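Local coordinates for competence damage-inducible protein A (Enterobacter cloacae subsp. cloacae, PDB 5VU3) that is of unknown function but belongs to the CinA competence-damage family, whose related C-terminal domains include nicotinamide mononucleotide deamidases, at residues N10-T13 / V14-T18; E50-T53 / A54-Y57; F64-S67 / A68-R71; S76-T79 / L80-T84; L161-L164 / V165-S169. All coordinates share one frame; numbering follows the deposited sequence. Where two conformers were deposited one is given.

Contact 1 of 5, residues N10-T13 / V14-T18; sequences NTIT and VAELT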
loop_
_atom_site.group_PDB
_atom_site.type_symbol
_atom_site.label_atom_id
_atom_site.label_comp_id
_atom_site.label_asym_id
_atom_site.label_seq_id
_atom_site.Cartn_x
_atom_site.Cartn_y
_atom_site.Cartn_z
ATOM N N ASN A 10 -12.797 -2.951 26.477
ATOM C CA ASN A 10 -13.216 -3.675 25.284
ATOM C C ASN A 10 -12.763 -3.002 23.994
ATOM O O ASN A 10 -13.259 -3.343 22.918
ATOM C CB ASN A 10 -14.732 -3.889 25.304
ATOM C CG ASN A 10 -15.148 -4.880 26.378
ATOM O OD1 ASN A 10 -14.634 -5.999 26.409
ATOM N ND2 ASN A 10 -16.038 -4.472 27.282
ATOM N N THR A 11 -11.817 -2.073 24.068
ATOM C CA THR A 11 -11.209 -1.530 22.861
ATOM C C THR A 11 -10.237 -2.547 22.270
ATOM O O THR A 11 -9.576 -3.289 22.998
ATOM C CB THR A 11 -10.491 -0.219 23.177
ATOM O OG1 THR A 11 -11.444 0.738 23.657
ATOM C CG2 THR A 11 -9.804 0.343 21.946
ATOM N N ILE A 12 -10.159 -2.589 20.944
ATOM C CA ILE A 12 -9.313 -3.544 20.235
ATOM C C ILE A 12 -8.378 -2.757 19.322
ATOM O O ILE A 12 -8.845 -1.981 18.484
ATOM C CB ILE A 12 -10.163 -4.540 19.427
ATOM C CG1 ILE A 12 -11.344 -5.035 20.269
ATOM C CG2 ILE A 12 -9.331 -5.717 18.951
ATOM C CD1 ILE A 12 -12.250 -6.008 19.537
ATOM N N THR A 13 -7.068 -2.957 19.471
ATOM C CA THR A 13 -6.123 -2.258 18.610
ATOM C C THR A 13 -6.123 -2.870 17.210
ATOM O O THR A 13 -6.584 -3.992 16.994
ATOM C CB THR A 13 -4.701 -2.324 19.168
ATOM O OG1 THR A 13 -4.226 -3.674 19.087
ATOM C CG2 THR A 13 -4.641 -1.842 20.621
ATOM N N VAL A 14 -5.552 -2.124 16.262
ATOM C CA VAL A 14 -5.387 -2.632 14.900
ATOM C C VAL A 14 -4.572 -3.922 14.909
ATOM O O VAL A 14 -4.906 -4.890 14.213
ATOM C CB VAL A 14 -4.756 -1.545 14.004
ATOM C CG1 VAL A 14 -4.189 -2.149 12.718
ATOM C CG2 VAL A 14 -5.777 -0.482 13.681
ATOM N N ALA A 15 -3.520 -3.978 15.733
ATOM C CA ALA A 15 -2.697 -5.184 15.811
ATOM C C ALA A 15 -3.485 -6.367 16.360
ATOM O O ALA A 15 -3.326 -7.502 15.892
ATOM C CB ALA A 15 -1.457 -4.928 16.671
ATOM N N GLU A 16 -4.332 -6.130 17.363
ATOM C CA GLU A 16 -5.200 -7.196 17.849
ATOM C C GLU A 16 -6.157 -7.665 16.758
ATOM O O GLU A 16 -6.437 -8.867 16.633
ATOM C CB GLU A 16 -5.985 -6.706 19.064
ATOM C CG GLU A 16 -5.195 -6.649 20.364
ATOM C CD GLU A 16 -6.042 -6.146 21.516
ATOM O OE1 GLU A 16 -6.378 -6.960 22.402
ATOM O OE2 GLU A 16 -6.377 -4.937 21.523
ATOM N N LEU A 17 -6.678 -6.723 15.973
ATOM C CA LEU A 17 -7.626 -7.049 14.910
ATOM C C LEU A 17 -6.960 -7.845 13.792
ATOM O O LEU A 17 -7.546 -8.795 13.263
ATOM C CB LEU A 17 -8.242 -5.763 14.357
ATOM C CG LEU A 17 -9.246 -5.024 15.234
ATOM C CD1 LEU A 17 -9.648 -3.692 14.575
ATOM C CD2 LEU A 17 -10.480 -5.894 15.475
ATOM N N THR A 18 -5.748 -7.450 13.388
ATOM C CA THR A 18 -5.099 -8.191 12.310
ATOM C C THR A 18 -4.680 -9.582 12.773
ATOM O O THR A 18 -4.681 -10.531 11.975
ATOM C CB THR A 18 -3.903 -7.411 11.750
ATOM O OG1 THR A 18 -2.908 -7.211 12.766
ATOM C CG2 THR A 18 -4.357 -6.058 11.184
#
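Thr-13 and Glu-16 bind each other reciprocally, side chain to backbone in both directions. Thr-13 N donates to Glu-16 OE2 at 2.9 Å, nearly straight at 171°, and meets that oxygen on its anti side, a little out of the carboxylate plane. In return Glu-16 N donates to Thr-13 OG1 at 3.0 Å. A weak bond from Thr-13 OG1 to Glu-16 OE2, at 3.5 Å, gives the carboxylate oxygen a second donor. The torsions account for the fit. Thr-13 OG1 stands between its own backbone N and carbonyl carbon (chi1 68°), which turns it to the first helical turn. Glu-16 CG lies beside its backbone N (chi1 -77°), and the extended chain beyond it runs back to the N-cap, crossing the threonine at about a right angle. The two reciprocal side-chain-to-backbone bonds make a capping box at the start of helix 14-28, where Glu-16 N has no preceding helical turn to bond to and the N-cap side chain serves instead. The negative carboxylate at this end probably also suits the helix dipole. The first backbone bond of the helix, Leu-17 N to Thr-13 O, measures 2.9 Å. Beside the box, Ile-12 CG2 meets Glu-16 CB at 3.5 Å and Leu-17 CD2 at 3.7 Å. The latter pair joins the residue before the cap to the fourth of the helix, as in a hydrophobic staple. Farther out, Ile-12 O is hydrogen-bonded to His-158 NE2, and Leu-17 packs on His-158 and Ala-162, both of helix 149-167.

Contact 2 of 5, residues E50-T53 / A54-Y57; sequences EENT and ADFY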
loop_
_atom_site.group_PDB
_atom_site.type_symbol
_atom_site.label_atom_id
_atom_site.label_comp_id
_atom_site.label_asym_id
_atom_site.label_seq_id
_atom_site.Cartn_x
_atom_site.Cartn_y
_atom_site.Cartn_z
ATOM N N GLU A 50 1.357 -8.202 10.337
ATOM C CA GLU A 50 0.931 -9.443 10.962
ATOM C C GLU A 50 1.996 -10.520 10.825
ATOM O O GLU A 50 2.611 -10.680 9.767
ATOM C CB GLU A 50 -0.368 -9.924 10.320
ATOM C CG GLU A 50 -1.578 -9.862 11.226
ATOM C CD GLU A 50 -1.289 -10.327 12.636
ATOM O OE1 GLU A 50 -0.965 -11.523 12.826
ATOM O OE2 GLU A 50 -1.382 -9.487 13.557
ATOM N N GLU A 51 2.187 -11.276 11.908
ATOM C CA GLU A 51 3.202 -12.327 11.943
ATOM C C GLU A 51 3.083 -13.269 10.752
ATOM O O GLU A 51 4.072 -13.541 10.057
ATOM C CB GLU A 51 3.086 -13.111 13.252
ATOM C CG GLU A 51 4.328 -13.872 13.647
ATOM C CD GLU A 51 4.259 -14.370 15.079
ATOM O OE1 GLU A 51 4.689 -15.517 15.330
ATOM O OE2 GLU A 51 3.768 -13.621 15.950
ATOM N N ASN A 52 1.880 -13.783 10.500
ATOM C CA ASN A 52 1.664 -14.768 9.451
ATOM C C ASN A 52 1.047 -14.155 8.194
ATOM O O ASN A 52 0.312 -14.835 7.472
ATOM C CB ASN A 52 0.799 -15.906 9.989
ATOM C CG ASN A 52 1.413 -16.576 11.210
ATOM O OD1 ASN A 52 0.830 -16.572 12.299
ATOM N ND2 ASN A 52 2.601 -17.145 11.036
ATOM N N THR A 53 1.360 -12.884 7.912
ATOM C CA THR A 53 0.776 -12.182 6.767
ATOM C C THR A 53 0.941 -12.950 5.458
ATOM O O THR A 53 0.061 -12.892 4.590
ATOM C CB THR A 53 1.394 -10.780 6.636
ATOM O OG1 THR A 53 0.789 -10.086 5.531
ATOM C CG2 THR A 53 2.893 -10.868 6.418
ATOM N N ALA A 54 2.047 -13.680 5.301
ATOM C CA ALA A 54 2.294 -14.421 4.069
ATOM C C ALA A 54 1.252 -15.497 3.819
ATOM O O ALA A 54 1.085 -15.926 2.671
ATOM C CB ALA A 54 3.683 -15.059 4.108
ATOM N N ASP A 55 0.552 -15.936 4.861
ATOM C CA ASP A 55 -0.398 -17.037 4.778
ATOM C C ASP A 55 -1.810 -16.600 4.391
ATOM O O ASP A 55 -2.678 -17.467 4.217
ATOM C CB ASP A 55 -0.448 -17.776 6.121
ATOM C CG ASP A 55 0.817 -18.567 6.401
ATOM O OD1 ASP A 55 1.458 -19.027 5.432
ATOM O OD2 ASP A 55 1.165 -18.737 7.591
ATOM N N PHE A 56 -2.073 -15.297 4.260
ATOM C CA PHE A 56 -3.440 -14.865 3.978
ATOM C C PHE A 56 -3.527 -13.557 3.201
ATOM O O PHE A 56 -4.605 -13.203 2.709
ATOM C CB PHE A 56 -4.240 -14.738 5.286
ATOM C CG PHE A 56 -3.801 -13.594 6.172
ATOM C CD1 PHE A 56 -4.364 -12.330 6.040
ATOM C CD2 PHE A 56 -2.829 -13.789 7.141
ATOM C CE1 PHE A 56 -3.951 -11.281 6.840
ATOM C CE2 PHE A 56 -2.420 -12.747 7.952
ATOM C CZ PHE A 56 -2.976 -11.497 7.803
ATOM N N TYR A 57 -2.427 -12.812 3.090
ATOM C CA TYR A 57 -2.463 -11.514 2.430
ATOM C C TYR A 57 -1.391 -11.471 1.355
ATOM O O TYR A 57 -0.235 -11.826 1.607
ATOM C CB TYR A 57 -2.274 -10.367 3.437
ATOM C CG TYR A 57 -2.443 -8.978 2.846
ATOM C CD1 TYR A 57 -1.406 -8.061 2.882
ATOM C CD2 TYR A 57 -3.646 -8.583 2.262
ATOM C CE1 TYR A 57 -1.547 -6.786 2.342
ATOM C CE2 TYR A 57 -3.799 -7.310 1.717
ATOM C CZ TYR A 57 -2.745 -6.414 1.773
ATOM O OH TYR A 57 -2.882 -5.146 1.246
HETATM O O HOH W 1 4.439 -14.291 7.112
HETATM O O HOH W 2 1.480 -10.267 3.129
#
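Thr-53 O, at the last residue of a type I turn from Glu-50 to Thr-53, receives two backbone donors, Tyr-57 N at 2.9 Å nearly in line with the C=O bond and Phe-56 N at 3.2 Å from well above the carbonyl plane. Asp-55 N donates to Asn-52 O at 2.8 Å, the i to i+3 spacing of the short 3-10 segment. With its CG between the backbone N and carbonyl carbon (chi1 69°), Phe-56 folds its ring back over this turn. Thr-53 O lies over one ring face, offset toward the rim, while Glu-50 CB meets the ring edge in plane, 4.0 Å from Phe-56 CZ. Phe-56 CE2 also comes within 3.5 Å of Thr-53 CA. The Asn-52 amide and Asp-55 carboxylate planes are only 17° apart, but the nearest side-chain approach is Asn-52 CB to Asp-55 OD2, 3.7 Å. One water joins Glu-51 O to Ala-54 N; another lies between Thr-53 OG1 and Tyr-57 O, and OG1 is also bonded to Leu-47 O. Ala-54 touches Phe-64 of the second subunit. Beyond the turn, Phe-56 packs on Ala-22 and Leu-25 of helix 14-28 and its backbone pairs with Leu-32. Tyr-57 begins strand 57-63, its hydroxyl bonded to Thr-34 and its side chain resting on Leu-47 and Cys-48 of helix 42-49.

Contact 3 of 5, residues F64-S67 / A68-R71; sequences FSDS and AKER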
loop_
_atom_site.group_PDB
_atom_site.type_symbol
_atom_site.label_atom_id
_atom_site.label_comp_id
_atom_site.label_asym_id
_atom_site.label_seq_id
_atom_site.Cartn_x
_atom_site.Cartn_y
_atom_site.Cartn_z
ATOM N N PHE A 64 -5.304 6.855 -6.082
ATOM C CA PHE A 64 -5.894 8.140 -5.735
ATOM C C PHE A 64 -6.940 8.597 -6.744
ATOM O O PHE A 64 -8.038 9.004 -6.360
ATOM C CB PHE A 64 -4.815 9.222 -5.617
ATOM C CG PHE A 64 -5.382 10.602 -5.414
ATOM C CD1 PHE A 64 -5.736 11.033 -4.149
ATOM C CD2 PHE A 64 -5.593 11.454 -6.490
ATOM C CE1 PHE A 64 -6.280 12.292 -3.953
ATOM C CE2 PHE A 64 -6.142 12.713 -6.303
ATOM C CZ PHE A 64 -6.485 13.132 -5.029
ATOM N N SER A 65 -6.612 8.539 -8.026
ATOM C CA SER A 65 -7.353 9.252 -9.052
ATOM C C SER A 65 -8.567 8.468 -9.547
ATOM O O SER A 65 -8.668 7.246 -9.393
ATOM C CB SER A 65 -6.436 9.566 -10.228
ATOM O OG SER A 65 -6.038 8.365 -10.870
ATOM N N ASP A 66 -9.497 9.205 -10.158
ATOM C CA ASP A 66 -10.612 8.573 -10.858
ATOM C C ASP A 66 -10.124 7.758 -12.051
ATOM O O ASP A 66 -10.586 6.632 -12.279
ATOM C CB ASP A 66 -11.605 9.639 -11.322
ATOM C CG ASP A 66 -12.484 10.158 -10.195
ATOM O OD1 ASP A 66 -12.321 9.719 -9.036
ATOM O OD2 ASP A 66 -13.345 11.017 -10.476
ATOM N N SER A 67 -9.191 8.309 -12.827
ATOM C CA SER A 67 -8.751 7.630 -14.041
ATOM C C SER A 67 -8.052 6.312 -13.731
ATOM O O SER A 67 -8.187 5.348 -14.489
ATOM C CB SER A 67 -7.833 8.545 -14.847
ATOM O OG SER A 67 -6.886 9.177 -14.007
ATOM N N ALA A 68 -7.312 6.243 -12.625
ATOM C CA ALA A 68 -6.673 4.983 -12.260
ATOM C C ALA A 68 -7.698 3.963 -11.783
ATOM O O ALA A 68 -7.546 2.764 -12.039
ATOM C CB ALA A 68 -5.613 5.216 -11.187
ATOM N N LYS A 69 -8.736 4.410 -11.067
ATOM C CA LYS A 69 -9.819 3.498 -10.712
ATOM C C LYS A 69 -10.469 2.918 -11.964
ATOM O O LYS A 69 -10.772 1.722 -12.020
ATOM C CB LYS A 69 -10.864 4.213 -9.850
ATOM C CG LYS A 69 -10.414 4.554 -8.433
ATOM C CD LYS A 69 -11.519 5.254 -7.651
ATOM C CE LYS A 69 -11.013 5.793 -6.307
ATOM N NZ LYS A 69 -10.027 6.905 -6.437
ATOM N N GLU A 70 -10.673 3.748 -12.989
ATOM C CA GLU A 70 -11.295 3.252 -14.214
ATOM C C GLU A 70 -10.363 2.320 -14.974
ATOM O O GLU A 70 -10.787 1.267 -15.465
ATOM C CB GLU A 70 -11.710 4.420 -15.105
ATOM C CG GLU A 70 -12.633 5.400 -14.426
ATOM C CD GLU A 70 -12.842 6.657 -15.239
ATOM O OE1 GLU A 70 -11.934 7.019 -16.014
ATOM O OE2 GLU A 70 -13.914 7.279 -15.110
ATOM N N ARG A 71 -9.088 2.682 -15.077
ATOM C CA ARG A 71 -8.177 1.925 -15.926
ATOM C C ARG A 71 -7.699 0.642 -15.250
ATOM O O ARG A 71 -7.658 -0.420 -15.887
ATOM C CB ARG A 71 -6.995 2.811 -16.308
ATOM C CG ARG A 71 -6.272 2.403 -17.568
ATOM C CD ARG A 71 -5.067 3.305 -17.776
ATOM N NE ARG A 71 -4.270 3.408 -16.556
ATOM C CZ ARG A 71 -4.239 4.485 -15.776
ATOM N NH1 ARG A 71 -4.960 5.553 -16.099
ATOM N NH2 ARG A 71 -3.497 4.489 -14.674
HETATM O O HOH W 3 -9.132 6.385 -17.613
#
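Ser-65 and Lys-69 supply most of the hydrogen bonding. Ser-65 O accepts Lys-69 N at 3.3 Å, and the lysine's own NZ makes a further weak bond to it, also at 3.3 Å. NZ reaches that far back because the side chain runs extended from CG and bends only at its last torsion (chi4 67°); its stronger partner is Ser-37 OG. Regular helical bonds follow, Glu-70 N to Asp-66 O at 3.0 Å and Arg-71 N to Ser-67 O at 2.9 Å. A water bonds to Glu-70 OE1 and weakly to Ser-67 O. Across the dimer interface Arg-71 NH2 is bonded to Ile-101 O of the second subunit, and the backbone Phe-64 N to its Asp-58 OD1. Van der Waals contacts are mostly methylene against carbonyl, with Glu-70 CG 3.2 Å from Asp-66 O. Electrostatic effects are looser: Asp-66 OD1 and Lys-69 NZ stand 4.5 Å apart, beyond a salt bridge, though the opposite charges probably still attract. The capping bond is made by Ser-65 OG, set between its backbone N and carbonyl carbon (chi1 66°); it accepts Ala-68 N at 3.0 Å with an N-H···O angle of 153°, and is also bonded to Asp-58 OD2 of the second subunit. A serine accepting from the N-H three residues on is a classical N-cap, here opening helix 66-73 at the dimer interface.

Contact 4 of 5, residues S76-T79 / L80-T84; sequences SPET and LARFT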
loop_
_atom_site.group_PDB
_atom_site.type_symbol
_atom_site.label_atom_id
_atom_site.label_comp_id
_atom_site.label_asym_id
_atom_site.label_seq_id
_atom_site.Cartn_x
_atom_site.Cartn_y
_atom_site.Cartn_z
ATOM N N SER A 76 -16.677 1.928 -13.599
ATOM C CA SER A 76 -17.404 2.524 -14.708
ATOM C C SER A 76 -17.364 4.047 -14.631
ATOM O O SER A 76 -17.625 4.618 -13.566
ATOM C CB SER A 76 -18.850 2.040 -14.704
ATOM O OG SER A 76 -19.651 2.871 -15.519
ATOM N N PRO A 77 -17.057 4.740 -15.730
ATOM C CA PRO A 77 -17.120 6.210 -15.704
ATOM C C PRO A 77 -18.502 6.747 -15.369
ATOM O O PRO A 77 -18.612 7.807 -14.739
ATOM C CB PRO A 77 -16.688 6.606 -17.126
ATOM C CG PRO A 77 -15.955 5.411 -17.661
ATOM C CD PRO A 77 -16.616 4.220 -17.035
ATOM N N GLU A 78 -19.569 6.048 -15.773
ATOM C CA GLU A 78 -20.909 6.502 -15.423
ATOM C C GLU A 78 -21.202 6.297 -13.941
ATOM O O GLU A 78 -21.972 7.064 -13.353
ATOM C CB GLU A 78 -21.952 5.792 -16.280
ATOM C CG GLU A 78 -23.361 6.358 -16.127
ATOM C CD GLU A 78 -23.453 7.846 -16.465
ATOM O OE1 GLU A 78 -22.712 8.313 -17.359
ATOM O OE2 GLU A 78 -24.274 8.548 -15.836
ATOM N N THR A 79 -20.610 5.274 -13.319
ATOM C CA THR A 79 -20.693 5.166 -11.866
ATOM C C THR A 79 -20.072 6.388 -11.203
ATOM O O THR A 79 -20.671 6.995 -10.305
ATOM C CB THR A 79 -20.017 3.883 -11.379
ATOM O OG1 THR A 79 -20.784 2.749 -11.799
ATOM C CG2 THR A 79 -19.905 3.871 -9.858
ATOM N N LEU A 80 -18.875 6.773 -11.648
ATOM C CA LEU A 80 -18.231 7.956 -11.093
ATOM C C LEU A 80 -19.012 9.219 -11.416
ATOM O O LEU A 80 -19.042 10.149 -10.605
ATOM C CB LEU A 80 -16.801 8.063 -11.616
ATOM C CG LEU A 80 -15.874 6.931 -11.171
ATOM C CD1 LEU A 80 -14.576 6.969 -11.949
ATOM C CD2 LEU A 80 -15.598 7.009 -9.687
ATOM N N ALA A 81 -19.653 9.273 -12.585
ATOM C CA ALA A 81 -20.411 10.465 -12.948
ATOM C C ALA A 81 -21.644 10.624 -12.069
ATOM O O ALA A 81 -21.955 11.733 -11.621
ATOM C CB ALA A 81 -20.809 10.414 -14.424
ATOM N N ARG A 82 -22.357 9.526 -11.810
ATOM C CA ARG A 82 -23.598 9.606 -11.049
ATOM C C ARG A 82 -23.348 9.717 -9.550
ATOM O O ARG A 82 -24.061 10.451 -8.859
ATOM C CB ARG A 82 -24.474 8.388 -11.336
ATOM C CG ARG A 82 -24.912 8.276 -12.779
ATOM C CD ARG A 82 -25.673 6.989 -13.034
ATOM N NE ARG A 82 -26.920 6.936 -12.282
ATOM C CZ ARG A 82 -28.058 6.461 -12.772
ATOM N NH1 ARG A 82 -28.099 6.000 -14.016
ATOM N NH2 ARG A 82 -29.154 6.449 -12.025
ATOM N N PHE A 83 -22.353 8.998 -9.024
ATOM C CA PHE A 83 -22.213 8.847 -7.583
ATOM C C PHE A 83 -20.875 9.302 -7.018
ATOM O O PHE A 83 -20.730 9.326 -5.789
ATOM C CB PHE A 83 -22.448 7.381 -7.185
ATOM C CG PHE A 83 -23.766 6.837 -7.647
ATOM C CD1 PHE A 83 -24.954 7.336 -7.135
ATOM C CD2 PHE A 83 -23.820 5.838 -8.603
ATOM C CE1 PHE A 83 -26.174 6.843 -7.565
ATOM C CE2 PHE A 83 -25.037 5.338 -9.038
ATOM C CZ PHE A 83 -26.213 5.841 -8.518
ATOM N N THR A 84 -19.916 9.689 -7.864
ATOM C CA THR A 84 -18.546 10.050 -7.494
ATOM C C THR A 84 -17.766 8.849 -6.963
ATOM O O THR A 84 -18.329 7.774 -6.733
ATOM C CB THR A 84 -18.490 11.195 -6.461
ATOM O OG1 THR A 84 -18.688 10.677 -5.134
ATOM C CG2 THR A 84 -19.525 12.284 -6.763
#
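Leu-80 N donates to Ser-76 O at 3.1 Å, the first of five successive i to i+4 bonds that satisfy the amides of this short helix. Ala-81 N follows to Pro-77 O at 2.8 Å, then Arg-82 N to Glu-78 O, and Phe-83 N to Thr-79 O at 2.9 Å. At the start Ser-76 is the N-cap, its OG accepting weakly from both Glu-78 N and Thr-79 N; Pro-77, in the first turn, has no N-H to offer. At the far end Thr-84 N completes the series to Leu-80 O at 2.9 Å, but its positive phi of 67° takes the chain out of the helix. Glu-93 supplies two acceptors from outside, one for Ser-76 N and the other for Thr-79 OG1. Glu-78 and Arg-82 do not pair their charges. With CG anti to its backbone N (chi1 -171°) and a bend at the next torsion, Glu-78 sets OE2 3.1 Å from Arg-82 CG, against the aliphatic part of the arginine, whereas Arg-82 NE stays 4.7 Å from Glu-78 OE2, and the carboxylate and guanidinium planes are 78° apart. Arg-82 CB lies over one face of the Phe-83 ring, toward its rim. Helix 77-83 leans by Thr-79, Leu-80 and Phe-83 on Gln-89 and Thr-90 of helix 88-101, by Pro-77 and Leu-80 on helix 66-73, and its exit is held where Thr-84 O accepts from Ser-87 and Thr-90.

Contact 5 of 5, residues L161-L164 / V165-S169; sequences LAEL and VTKLS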
loop_
_atom_site.group_PDB
_atom_site.type_symbol
_atom_site.label_atom_id
_atom_site.label_comp_id
_atom_site.label_asym_id
_atom_site.label_seq_id
_atom_site.Cartn_x
_atom_site.Cartn_y
_atom_site.Cartn_z
ATOM N N LEU A 161 -11.127 -3.069 9.386
ATOM C CA LEU A 161 -10.684 -4.348 9.925
ATOM C C LEU A 161 -11.678 -4.902 10.936
ATOM O O LEU A 161 -11.953 -6.109 10.946
ATOM C CB LEU A 161 -9.306 -4.181 10.573
ATOM C CG LEU A 161 -8.175 -3.895 9.576
ATOM C CD1 LEU A 161 -6.958 -3.295 10.298
ATOM C CD2 LEU A 161 -7.795 -5.179 8.843
ATOM N N ALA A 162 -12.199 -4.044 11.821
ATOM C CA ALA A 162 -13.121 -4.508 12.854
ATOM C C ALA A 162 -14.388 -5.080 12.237
ATOM O O ALA A 162 -14.901 -6.116 12.684
ATOM C CB ALA A 162 -13.466 -3.362 13.805
ATOM N N GLU A 163 -14.904 -4.416 11.205
ATOM C CA GLU A 163 -16.092 -4.914 10.528
ATOM C C GLU A 163 -15.834 -6.256 9.860
ATOM O O GLU A 163 -16.668 -7.163 9.941
ATOM C CB GLU A 163 -16.567 -3.879 9.509
ATOM C CG GLU A 163 -17.130 -2.630 10.159
ATOM C CD GLU A 163 -18.068 -2.969 11.305
ATOM O OE1 GLU A 163 -19.234 -3.315 11.016
ATOM O OE2 GLU A 163 -17.642 -2.901 12.484
ATOM N N LEU A 164 -14.693 -6.399 9.180
ATOM C CA LEU A 164 -14.397 -7.666 8.517
ATOM C C LEU A 164 -14.274 -8.798 9.525
ATOM O O LEU A 164 -14.762 -9.908 9.283
ATOM C CB LEU A 164 -13.114 -7.561 7.689
ATOM C CG LEU A 164 -12.808 -8.831 6.881
ATOM C CD1 LEU A 164 -14.014 -9.222 6.016
ATOM C CD2 LEU A 164 -11.553 -8.677 6.009
ATOM N N VAL A 165 -13.614 -8.542 10.659
ATOM C CA VAL A 165 -13.489 -9.570 11.691
ATOM C C VAL A 165 -14.869 -10.052 12.120
ATOM O O VAL A 165 -15.131 -11.257 12.210
ATOM C CB VAL A 165 -12.678 -9.039 12.888
ATOM C CG1 VAL A 165 -12.857 -9.957 14.091
ATOM C CG2 VAL A 165 -11.205 -8.943 12.517
ATOM N N THR A 166 -15.775 -9.109 12.381
ATOM C CA THR A 166 -17.137 -9.465 12.763
ATOM C C THR A 166 -17.819 -10.283 11.677
ATOM O O THR A 166 -18.465 -11.297 11.967
ATOM C CB THR A 166 -17.942 -8.202 13.055
ATOM O OG1 THR A 166 -17.337 -7.497 14.145
ATOM C CG2 THR A 166 -19.380 -8.559 13.420
ATOM N N LYS A 167 -17.680 -9.861 10.417
ATOM C CA LYS A 167 -18.332 -10.567 9.319
ATOM C C LYS A 167 -17.820 -11.991 9.164
ATOM O O LYS A 167 -18.545 -12.842 8.636
ATOM C CB LYS A 167 -18.140 -9.794 8.014
ATOM C CG LYS A 167 -18.971 -8.514 7.936
ATOM C CD LYS A 167 -18.448 -7.584 6.855
ATOM C CE LYS A 167 -19.438 -6.476 6.539
ATOM N NZ LYS A 167 -20.034 -5.865 7.757
ATOM N N LEU A 168 -16.599 -12.275 9.616
ATOM C CA LEU A 168 -16.027 -13.611 9.511
ATOM C C LEU A 168 -16.125 -14.415 10.803
ATOM O O LEU A 168 -15.618 -15.539 10.853
ATOM C CB LEU A 168 -14.562 -13.530 9.064
ATOM C CG LEU A 168 -14.260 -12.909 7.698
ATOM C CD1 LEU A 168 -12.772 -12.644 7.575
ATOM C CD2 LEU A 168 -14.727 -13.828 6.570
ATOM N N SER A 169 -16.760 -13.880 11.840
ATOM C CA SER A 169 -16.942 -14.592 13.097
ATOM C C SER A 169 -18.340 -15.196 13.147
ATOM O O SER A 169 -19.307 -14.589 12.676
ATOM C CB SER A 169 -16.725 -13.662 14.294
ATOM O OG SER A 169 -15.392 -13.171 14.333
HETATM O O HOH W 4 -17.828 -4.880 14.380
HETATM O O HOH W 5 -19.820 -5.666 10.149
#
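Glu-163 brings the one flat group, a carboxylate that meets Thr-166 through water. Its OE2 takes a hydrogen bond from a water 2.7 Å away that also bonds to Thr-166 OG1. At OE1 a second water donates, but its link onward to Lys-167 NZ is too short to be trusted and remains doubtful. Glu-163 OE1 and Lys-167 NZ stand 4.2 Å apart, beyond a salt bridge, though their opposite charges probably still attract. The lysine's stretched chain, bent at its last torsion (chi4 44°), lays CG within 3.3 Å of Glu-163 O, and its ammonium makes a cation-pi contact with Trp-132. On the buried side Leu-164 CG meets Leu-168 CD1 at 3.9 Å, the two chains slanting across each other one helical turn apart. Lys-167 N to Glu-163 O, 2.9 Å, continues the helix, but Leu-168 N to Leu-164 O is weak as the helix ends. Helix 149-167 packs by Leu-164 on strands 106-112 and 127-134, while Leu-161, Leu-164 and Leu-168 all touch Leu-21 of helix 14-28.

In the fold
All five contacts are local and in series: none encloses or crosses another. Contact 1 starts helix 14-28, and contact 2 turns the chain from helix 42-49 into strand 57-63; they touch where Thr-18 OG1 probably bonds to Glu-50 OE2 (2.9 Å). Contact 3 starts helix 66-73; contact 4 spans the next helix, 77-83, from cap to exit, with Glu-70 of the first packing on Pro-77 and Leu-80 of the second. Contact 5 ends helix 149-167 beside contact 1, with Val-14 and Thr-18 on Leu-161. Contacts 1 and 5 lie across the chain's centre from contacts 3 and 4, and contacts 2 and 3 both reach the second subunit.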